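Local coordinates for Pli0006 protein (Listeria innocua, PDB 3OP9), which probably binds DNA as a plasmid-encoded transcriptional regulator of the XRE-like helix-turn-helix family, at residues S15-E20 and F61-D66. Numbering follows the deposited sequence.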
ATOM      1  N   SER A  15      20.018 -11.263  -5.628  1.00 23.66           N
ATOM      2  CA  SER A  15      20.447 -12.539  -6.187  1.00 25.78           C
ATOM      3  C   SER A  15      19.271 -13.233  -6.896  1.00 27.57           C
ATOM      4  O   SER A  15      19.429 -13.798  -7.976  1.00 29.60           O
ATOM      5  CB  SER A  15      21.057 -13.435  -5.097  1.00 33.01           C
ATOM      6  OG  SER A  15      22.271 -12.871  -4.576  1.00 30.14           O
ATOM      7  N   ARG A  16      18.083 -13.167  -6.303  1.00 25.81           N
ATOM      8  CA  ARG A  16      16.924 -13.805  -6.906  1.00 28.64           C
ATOM      9  C   ARG A  16      16.443 -13.058  -8.158  1.00 25.68           C
ATOM     10  O   ARG A  16      15.978 -13.688  -9.107  1.00 27.75           O
ATOM     11  CB  ARG A  16      15.764 -13.917  -5.927  1.00 30.47           C
ATOM     12  CG  ARG A  16      14.626 -14.721  -6.571  1.00 43.30           C
ATOM     13  CD  ARG A  16      13.502 -14.986  -5.656  1.00 49.31           C
ATOM     14  NE  ARG A  16      13.852 -15.856  -4.541  1.00 50.04           N
ATOM     15  CZ  ARG A  16      13.861 -17.190  -4.584  1.00 46.95           C
ATOM     16  NH1 ARG A  16      13.586 -17.846  -5.706  1.00 52.60           N
ATOM     17  NH2 ARG A  16      14.163 -17.866  -3.489  1.00 41.06           N
ATOM     18  N   LEU A  17      16.544 -11.734  -8.147  1.00 27.21           N
ATOM     19  CA  LEU A  17      16.193 -10.920  -9.312  1.00 25.49           C
ATOM     20  C   LEU A  17      17.126 -11.259 -10.464  1.00 29.47           C
ATOM     21  O   LEU A  17      16.688 -11.455 -11.594  1.00 31.14           O
ATOM     22  CB  LEU A  17      16.293  -9.418  -8.962  1.00 20.99           C
ATOM     23  CG  LEU A  17      15.125  -8.890  -8.137  1.00 25.61           C
ATOM     24  CD1 LEU A  17      15.448  -7.506  -7.580  1.00 25.29           C
ATOM     25  CD2 LEU A  17      13.822  -8.867  -8.970  1.00 28.83           C
ATOM     26  N   LYS A  18      18.415 -11.351 -10.166  1.00 28.34           N
ATOM     27  CA  LYS A  18      19.411 -11.695 -11.166  1.00 31.78           C
ATOM     28  C   LYS A  18      19.091 -13.044 -11.797  1.00 36.89           C
ATOM     29  O   LYS A  18      19.164 -13.217 -13.028  1.00 35.95           O
ATOM     30  CB  LYS A  18      20.793 -11.735 -10.518  1.00 32.59           C
ATOM     31  CG  LYS A  18      21.928 -12.082 -11.469  1.00 37.05           C
ATOM     32  CD  LYS A  18      23.027 -12.845 -10.754  1.00 40.86           C
ATOM     33  CE  LYS A  18      24.179 -13.196 -11.693  1.00 54.74           C
ATOM     34  NZ  LYS A  18      25.388 -13.662 -10.950  1.00 61.32           N
ATOM     35  N   LYS A  19      18.715 -13.996 -10.952  1.00 28.49           N
ATOM     36  CA  LYS A  19      18.420 -15.349 -11.410  1.00 35.29           C
ATOM     37  C   LYS A  19      17.157 -15.351 -12.257  1.00 35.16           C
ATOM     38  O   LYS A  19      17.144 -15.863 -13.364  1.00 39.47           O
ATOM     39  CB  LYS A  19      18.229 -16.295 -10.213  1.00 37.44           C
ATOM     40  CG  LYS A  19      17.681 -17.686 -10.616  1.00 51.08           C
ATOM     41  CD  LYS A  19      17.503 -18.630  -9.423  1.00 64.28           C
ATOM     42  CE  LYS A  19      16.268 -18.293  -8.577  1.00 70.30           C
ATOM     43  NZ  LYS A  19      14.971 -18.579  -9.270  1.00 74.58           N
ATOM     44  N   GLU A  20      16.089 -14.767 -11.734  1.00 30.91           N
ATOM     45  CA  GLU A  20      14.800 -14.823 -12.402  1.00 38.15           C
ATOM     46  C   GLU A  20      14.779 -14.020 -13.686  1.00 39.86           C
ATOM     47  O   GLU A  20      13.963 -14.286 -14.556  1.00 34.66           O
ATOM     48  CB  GLU A  20      13.702 -14.337 -11.474  1.00 37.64           C
ATOM     49  CG  GLU A  20      13.474 -15.291 -10.325  1.00 46.75           C
ATOM     50  CD  GLU A  20      12.063 -15.238  -9.783  1.00 58.69           C
ATOM     51  OE1 GLU A  20      11.268 -14.402 -10.272  1.00 50.63           O
ATOM     52  OE2 GLU A  20      11.749 -16.047  -8.880  1.00 65.88           O
ATOM     53  N   PHE A  61      13.512  -2.586 -12.015  1.00 27.48           N
ATOM     54  CA  PHE A  61      12.735  -3.786 -11.723  1.00 24.95           C
ATOM     55  C   PHE A  61      11.302  -3.458 -11.346  1.00 26.80           C
ATOM     56  O   PHE A  61      10.521  -4.358 -11.061  1.00 28.82           O
ATOM     57  CB  PHE A  61      13.399  -4.567 -10.577  1.00 23.13           C
ATOM     58  CG  PHE A  61      14.682  -5.214 -10.975  1.00 24.18           C
ATOM     59  CD1 PHE A  61      14.675  -6.252 -11.908  1.00 26.23           C
ATOM     60  CD2 PHE A  61      15.882  -4.817 -10.438  1.00 22.98           C
ATOM     61  CE1 PHE A  61      15.847  -6.871 -12.283  1.00 25.79           C
ATOM     62  CE2 PHE A  61      17.065  -5.438 -10.817  1.00 32.29           C
ATOM     63  CZ  PHE A  61      17.043  -6.469 -11.747  1.00 28.05           C
ATOM     64  N   HIS A  62      10.949  -2.173 -11.356  1.00 21.67           N
ATOM     65  CA  HIS A  62       9.581  -1.735 -11.020  1.00 26.30           C
ATOM     66  C   HIS A  62       9.151  -2.175  -9.619  1.00 30.30           C
ATOM     67  O   HIS A  62       8.070  -2.742  -9.452  1.00 28.06           O
ATOM     68  CB  HIS A  62       8.560  -2.288 -12.017  1.00 33.58           C
ATOM     69  CG  HIS A  62       8.854  -1.929 -13.436  1.00 40.16           C
ATOM     70  ND1 HIS A  62       9.085  -0.633 -13.840  1.00 48.54           N
ATOM     71  CD2 HIS A  62       8.953  -2.695 -14.548  1.00 51.38           C
ATOM     72  CE1 HIS A  62       9.316  -0.612 -15.142  1.00 54.87           C
ATOM     73  NE2 HIS A  62       9.246  -1.851 -15.594  1.00 57.09           N
ATOM     74  N   LEU A  63       9.983  -1.892  -8.625  1.00 29.70           N
ATOM     75  CA  LEU A  63       9.771  -2.355  -7.253  1.00 28.49           C
ATOM     76  C   LEU A  63       9.759  -1.144  -6.340  1.00 24.91           C
ATOM     77  O   LEU A  63      10.358  -0.126  -6.674  1.00 25.15           O
ATOM     78  CB  LEU A  63      10.948  -3.234  -6.837  1.00 27.00           C
ATOM     79  CG  LEU A  63      11.138  -4.517  -7.663  1.00 28.02           C
ATOM     80  CD1 LEU A  63      12.420  -5.207  -7.228  1.00 30.35           C
ATOM     81  CD2 LEU A  63       9.950  -5.405  -7.457  1.00 31.48           C
ATOM     82  N   SER A  64       9.121  -1.253  -5.180  1.00 26.60           N
ATOM     83  CA  SER A  64       9.339  -0.235  -4.152  1.00 28.65           C
ATOM     84  C   SER A  64      10.744  -0.466  -3.615  1.00 22.75           C
ATOM     85  O   SER A  64      11.290  -1.567  -3.726  1.00 24.82           O
ATOM     86  CB  SER A  64       8.312  -0.364  -3.028  1.00 35.34           C
ATOM     87  OG  SER A  64       8.504  -1.606  -2.374  1.00 28.92           O
ATOM     88  N   ILE A  65      11.344   0.560  -3.020  1.00 22.18           N
ATOM     89  CA  ILE A  65      12.639   0.364  -2.401  1.00 22.23           C
ATOM     90  C   ILE A  65      12.462  -0.612  -1.251  1.00 21.17           C
ATOM     91  O   ILE A  65      13.324  -1.434  -1.008  1.00 21.94           O
ATOM     92  CB  ILE A  65      13.223   1.697  -1.890  1.00 23.33           C
ATOM     93  CG1 ILE A  65      13.472   2.625  -3.076  1.00 28.28           C
ATOM     94  CG2 ILE A  65      14.532   1.462  -1.130  1.00 26.44           C
ATOM     95  CD1 ILE A  65      13.926   4.010  -2.652  1.00 29.84           C
ATOM     96  N   ASP A  66      11.331  -0.517  -0.554  1.00 22.22           N
ATOM     97  CA  ASP A  66      11.054  -1.447   0.556  1.00 26.65           C
ATOM     98  C   ASP A  66      11.054  -2.915   0.112  1.00 29.70           C
ATOM     99  O   ASP A  66      11.639  -3.755   0.772  1.00 22.58           O
ATOM    100  CB  ASP A  66       9.738  -1.072   1.242  1.00 34.39           C
ATOM    101  CG  ASP A  66       9.806   0.328   1.896  1.00 44.67           C
ATOM    102  OD1 ASP A  66       9.655   1.329   1.176  1.00 50.34           O
ATOM    103  OD2 ASP A  66      10.048   0.457   3.106  1.00 43.74           O
TER
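L17 is the one side chain of 15-20 that meets 61-66, and it touches both F61 and L63. Before it in helix 10-21, R16 takes no part here; its NH2 forms a salt bridge with OE1 of E109 of a second subunit. L17, one residue on, faces inward. Its CG stands beside the backbone N and anti to the carbonyl carbon (chi1 -77°), which carries the forked end of the side chain across to the other segment. L17 CD1 sits over one face of the F61 ring, 4.2 Å from the centroid and 18° off the ring normal, a CH-pi contact displaced toward F61 CD2. L17 CD2 lies 4.0 Å from F61 CD1, and L17 CB approaches F61 CZ at 4.1 Å, so the branched leucine spreads over one face of the flat aromatic ring. L17 CD1 also meets L63 CD1 tip to tip at 3.8 Å, where a buried, branched aliphatic side chain suits the apolar surroundings. This is core packing of the helix-turn-helix domain: the first helix closes against the end of helix 51-61 and the turn leading to helix 65-69. In that turn H62, with positive phi, closes a Schellman motif, and F61 and L63, flanking it in sequence, both direct their side chains toward 15-20. S64 is the N-cap of helix 65-69; its OG accepts from E67 N, a backbone N of the first turn, which a short hydroxyl side chain can reach. K18 turns away from this core and its NZ hydrogen-bonds N25 OD1, while E20 OE1 accepts a hydrogen bond from the backbone N of S94 of a third subunit, whose L92 packs on L63.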